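Long-range contact in decaprenyl diphosphate synthase (Rhodobacter capsulatus, PDB 3MZV), which probably builds long all-trans prenyl diphosphates, precursors of quinone side chains, by adding isopentenyl units to farnesyl diphosphate with the help of magnesium: residues 219-227 with 235-246. Numbering follows the deposited sequence.
Sequences VDDLLDYGG and NTGDDFRERKLT
Asp224 reaches across to Asp239 from segment 219-227. Asp220, Asp221 and Asp224 form the second aspartate-rich (DDxxD) motif of the all-helical prenyl synthase fold, which in relatives binds diphosphate through magnesium and probably does so here. CB of Asp224 lies 3.6 Å from Asp239 OD2, and beyond CG the two carboxylates make a close stack of like charges, planes 23° apart. Water 4 bridges Asp224 OD1 and Asp239 OD1, which would probably ease the repulsion. OD2 does the gripping: on the syn side, but tilted out of the carboxylate plane, it accepts a nearly straight bond (168°) from Asp239 N at 2.8 Å, in the first turn of helix 238-241, and it takes a proton from water 3. A short acidic side chain suits the place, because its two oxygens can serve a backbone N-H and two waters. With an alanine here, Asp239 N is likely to lose its acceptor and water 3 the carboxylate it donates to. The backbone adds a second tie, Gly237 N to Asp224 O at 2.9 Å; at its positive phi a CB on Gly237 would jam against the carbonyl oxygen before it. Beyond Asp224, Gly226 ends the helix in a Schellman motif. Asp221 OD1 shares water 2 with Asp239 OD2, while its OD2 bonds Tyr172. Tyr225 lies under water 3, which sits 3.3 Å above the ring centre and accepts from Phe240 N. Phe240 CG, anti to the backbone N (chi1 -176°), leads the ring away, leaving CB 3.3 Å from Tyr225 OH, which lies in plane at the Phe240 ring edge; at 2.7 Å Tyr225 OH also meets water 5, which donates to Lys244 O and Thr246 OG1.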
# COMPACT_ATOMS: atom_id res chain seq x y z
N VAL B 219 21.24 15.48 -4.78
CA VAL B 219 22.46 14.84 -5.28
C VAL B 219 22.13 13.84 -6.42
O VAL B 219 22.73 13.86 -7.45
CB VAL B 219 23.29 14.12 -4.18
CG1 VAL B 219 24.34 13.14 -4.79
CG2 VAL B 219 24.01 15.15 -3.31
N ASP B 220 21.14 13.02 -6.24
CA ASP B 220 20.73 12.10 -7.30
C ASP B 220 20.28 12.84 -8.57
O ASP B 220 20.68 12.47 -9.69
CB ASP B 220 19.62 11.23 -6.80
CG ASP B 220 20.14 10.04 -6.01
OD1 ASP B 220 21.36 9.76 -6.12
OD2 ASP B 220 19.31 9.40 -5.35
N ASP B 221 19.49 13.89 -8.37
CA ASP B 221 18.98 14.68 -9.52
C ASP B 221 20.13 15.37 -10.27
O ASP B 221 20.12 15.45 -11.49
CB ASP B 221 17.93 15.69 -9.11
CG ASP B 221 16.69 15.03 -8.47
OD1 ASP B 221 16.51 13.81 -8.56
OD2 ASP B 221 15.89 15.77 -7.87
N LEU B 222 21.14 15.83 -9.52
CA LEU B 222 22.31 16.46 -10.11
C LEU B 222 23.14 15.45 -10.92
O LEU B 222 23.51 15.68 -12.08
CB LEU B 222 23.15 17.10 -8.99
CG LEU B 222 24.52 17.69 -9.40
CD1 LEU B 222 24.49 18.60 -10.63
CD2 LEU B 222 25.12 18.42 -8.22
N LEU B 223 23.38 14.30 -10.30
CA LEU B 223 24.18 13.28 -10.93
C LEU B 223 23.47 12.72 -12.18
O LEU B 223 24.12 12.29 -13.13
CB LEU B 223 24.49 12.17 -9.93
CG LEU B 223 25.43 12.46 -8.75
CD1 LEU B 223 25.38 11.26 -7.77
CD2 LEU B 223 26.88 12.75 -9.17
N ASP B 224 22.15 12.80 -12.20
CA ASP B 224 21.40 12.34 -13.37
C ASP B 224 21.75 13.14 -14.66
O ASP B 224 21.61 12.60 -15.76
CB ASP B 224 19.94 12.44 -13.12
CG ASP B 224 19.16 11.32 -13.81
OD1 ASP B 224 19.30 10.17 -13.33
OD2 ASP B 224 18.46 11.58 -14.82
N TYR B 225 22.18 14.39 -14.50
CA TYR B 225 22.63 15.24 -15.63
C TYR B 225 24.13 15.44 -15.73
O TYR B 225 24.63 16.43 -16.32
CB TYR B 225 21.91 16.58 -15.59
CG TYR B 225 20.49 16.51 -16.02
CD1 TYR B 225 20.17 16.52 -17.36
CD2 TYR B 225 19.44 16.46 -15.09
CE1 TYR B 225 18.84 16.50 -17.78
CE2 TYR B 225 18.13 16.41 -15.50
CZ TYR B 225 17.84 16.42 -16.86
OH TYR B 225 16.55 16.39 -17.29
N GLY B 226 24.87 14.48 -15.20
CA GLY B 226 26.33 14.46 -15.29
C GLY B 226 27.08 15.30 -14.26
O GLY B 226 28.26 15.58 -14.44
N GLY B 227 26.41 15.74 -13.19
CA GLY B 227 27.07 16.53 -12.16
C GLY B 227 27.48 17.93 -12.63
O GLY B 227 27.12 18.35 -13.73
N ASN B 235 25.00 6.48 -15.72
CA ASN B 235 23.80 6.71 -14.93
C ASN B 235 23.10 8.03 -15.28
O ASN B 235 22.41 8.58 -14.41
CB ASN B 235 24.09 6.69 -13.39
CG ASN B 235 25.08 5.59 -12.96
OD1 ASN B 235 24.66 4.51 -12.54
ND2 ASN B 235 26.38 5.88 -13.03
N THR B 236 23.24 8.55 -16.50
CA THR B 236 22.66 9.85 -16.83
C THR B 236 21.52 9.76 -17.82
O THR B 236 21.50 8.85 -18.66
CB THR B 236 23.69 10.83 -17.40
OG1 THR B 236 24.15 10.35 -18.67
CG2 THR B 236 24.85 11.03 -16.42
N GLY B 237 20.57 10.69 -17.71
CA GLY B 237 19.56 10.85 -18.74
C GLY B 237 18.17 10.34 -18.45
O GLY B 237 17.27 10.62 -19.23
N ASP B 238 17.97 9.59 -17.35
CA ASP B 238 16.64 9.04 -17.07
C ASP B 238 15.61 10.12 -16.77
O ASP B 238 14.47 10.04 -17.22
CB ASP B 238 16.66 8.07 -15.87
CG ASP B 238 17.38 6.74 -16.16
OD1 ASP B 238 17.64 6.41 -17.34
OD2 ASP B 238 17.66 6.03 -15.16
N ASP B 239 15.97 11.11 -15.97
CA ASP B 239 14.99 12.12 -15.60
C ASP B 239 14.58 12.91 -16.85
O ASP B 239 13.40 13.30 -17.01
CB ASP B 239 15.56 13.07 -14.54
CG ASP B 239 15.73 12.41 -13.19
OD1 ASP B 239 15.18 11.30 -12.98
OD2 ASP B 239 16.43 12.98 -12.34
N PHE B 240 15.57 13.14 -17.72
CA PHE B 240 15.35 13.90 -18.97
C PHE B 240 14.36 13.11 -19.86
O PHE B 240 13.34 13.63 -20.26
CB PHE B 240 16.66 14.11 -19.69
CG PHE B 240 16.54 14.97 -20.94
CD1 PHE B 240 16.23 16.32 -20.85
CD2 PHE B 240 16.77 14.43 -22.18
CE1 PHE B 240 16.11 17.10 -22.02
CE2 PHE B 240 16.67 15.18 -23.34
CZ PHE B 240 16.33 16.52 -23.25
N ARG B 241 14.66 11.85 -20.11
CA ARG B 241 13.69 10.94 -20.83
C ARG B 241 12.29 10.93 -20.24
O ARG B 241 11.30 10.95 -20.98
CB ARG B 241 14.27 9.53 -20.91
CG ARG B 241 15.52 9.49 -21.79
CD ARG B 241 16.24 8.11 -21.88
NE ARG B 241 17.64 8.35 -22.28
CZ ARG B 241 18.72 8.21 -21.51
NH1 ARG B 241 18.64 7.74 -20.26
NH2 ARG B 241 19.92 8.53 -22.01
N GLU B 242 12.17 10.92 -18.92
CA GLU B 242 10.86 10.93 -18.28
C GLU B 242 10.27 12.32 -18.14
O GLU B 242 9.16 12.49 -17.62
CB GLU B 242 10.94 10.28 -16.91
CG GLU B 242 11.57 8.92 -16.97
CD GLU B 242 10.84 7.94 -16.12
OE1 GLU B 242 10.81 8.19 -14.88
OE2 GLU B 242 10.30 6.96 -16.71
N ARG B 243 11.02 13.34 -18.61
CA ARG B 243 10.51 14.69 -18.67
C ARG B 243 10.15 15.23 -17.30
O ARG B 243 9.25 16.07 -17.15
CB ARG B 243 9.38 14.80 -19.68
CG ARG B 243 9.83 14.27 -21.04
CD ARG B 243 8.72 13.62 -21.85
NE ARG B 243 7.64 14.56 -22.14
CZ ARG B 243 6.50 14.23 -22.74
NH1 ARG B 243 5.58 15.16 -22.95
NH2 ARG B 243 6.29 12.98 -23.13
N LYS B 244 10.91 14.78 -16.30
CA LYS B 244 10.72 15.29 -14.94
C LYS B 244 11.24 16.71 -14.80
O LYS B 244 12.25 17.07 -15.39
CB LYS B 244 11.40 14.37 -13.89
CG LYS B 244 10.70 13.04 -13.74
CD LYS B 244 11.40 12.10 -12.74
CE LYS B 244 10.61 10.75 -12.66
NZ LYS B 244 11.22 9.79 -11.69
N LEU B 245 10.52 17.54 -14.04
CA LEU B 245 10.98 18.90 -13.75
C LEU B 245 11.77 18.85 -12.44
O LEU B 245 11.17 18.91 -11.34
CB LEU B 245 9.82 19.88 -13.67
CG LEU B 245 9.44 20.48 -15.03
CD1 LEU B 245 10.61 21.39 -15.55
CD2 LEU B 245 9.09 19.41 -16.07
N THR B 246 13.10 18.68 -12.58
CA THR B 246 14.01 18.72 -11.44
C THR B 246 14.79 20.02 -11.44
O THR B 246 14.86 20.69 -12.47
CB THR B 246 14.96 17.49 -11.45
OG1 THR B 246 15.78 17.47 -12.62
CG2 THR B 246 14.14 16.15 -11.37
O HOH W 1 17.41 15.40 -12.46
O HOH W 2 17.03 11.74 -10.01
O HOH W 3 18.51 13.13 -16.90
O HOH W 4 16.74 9.22 -12.27
O HOH W 5 14.82 16.30 -15.28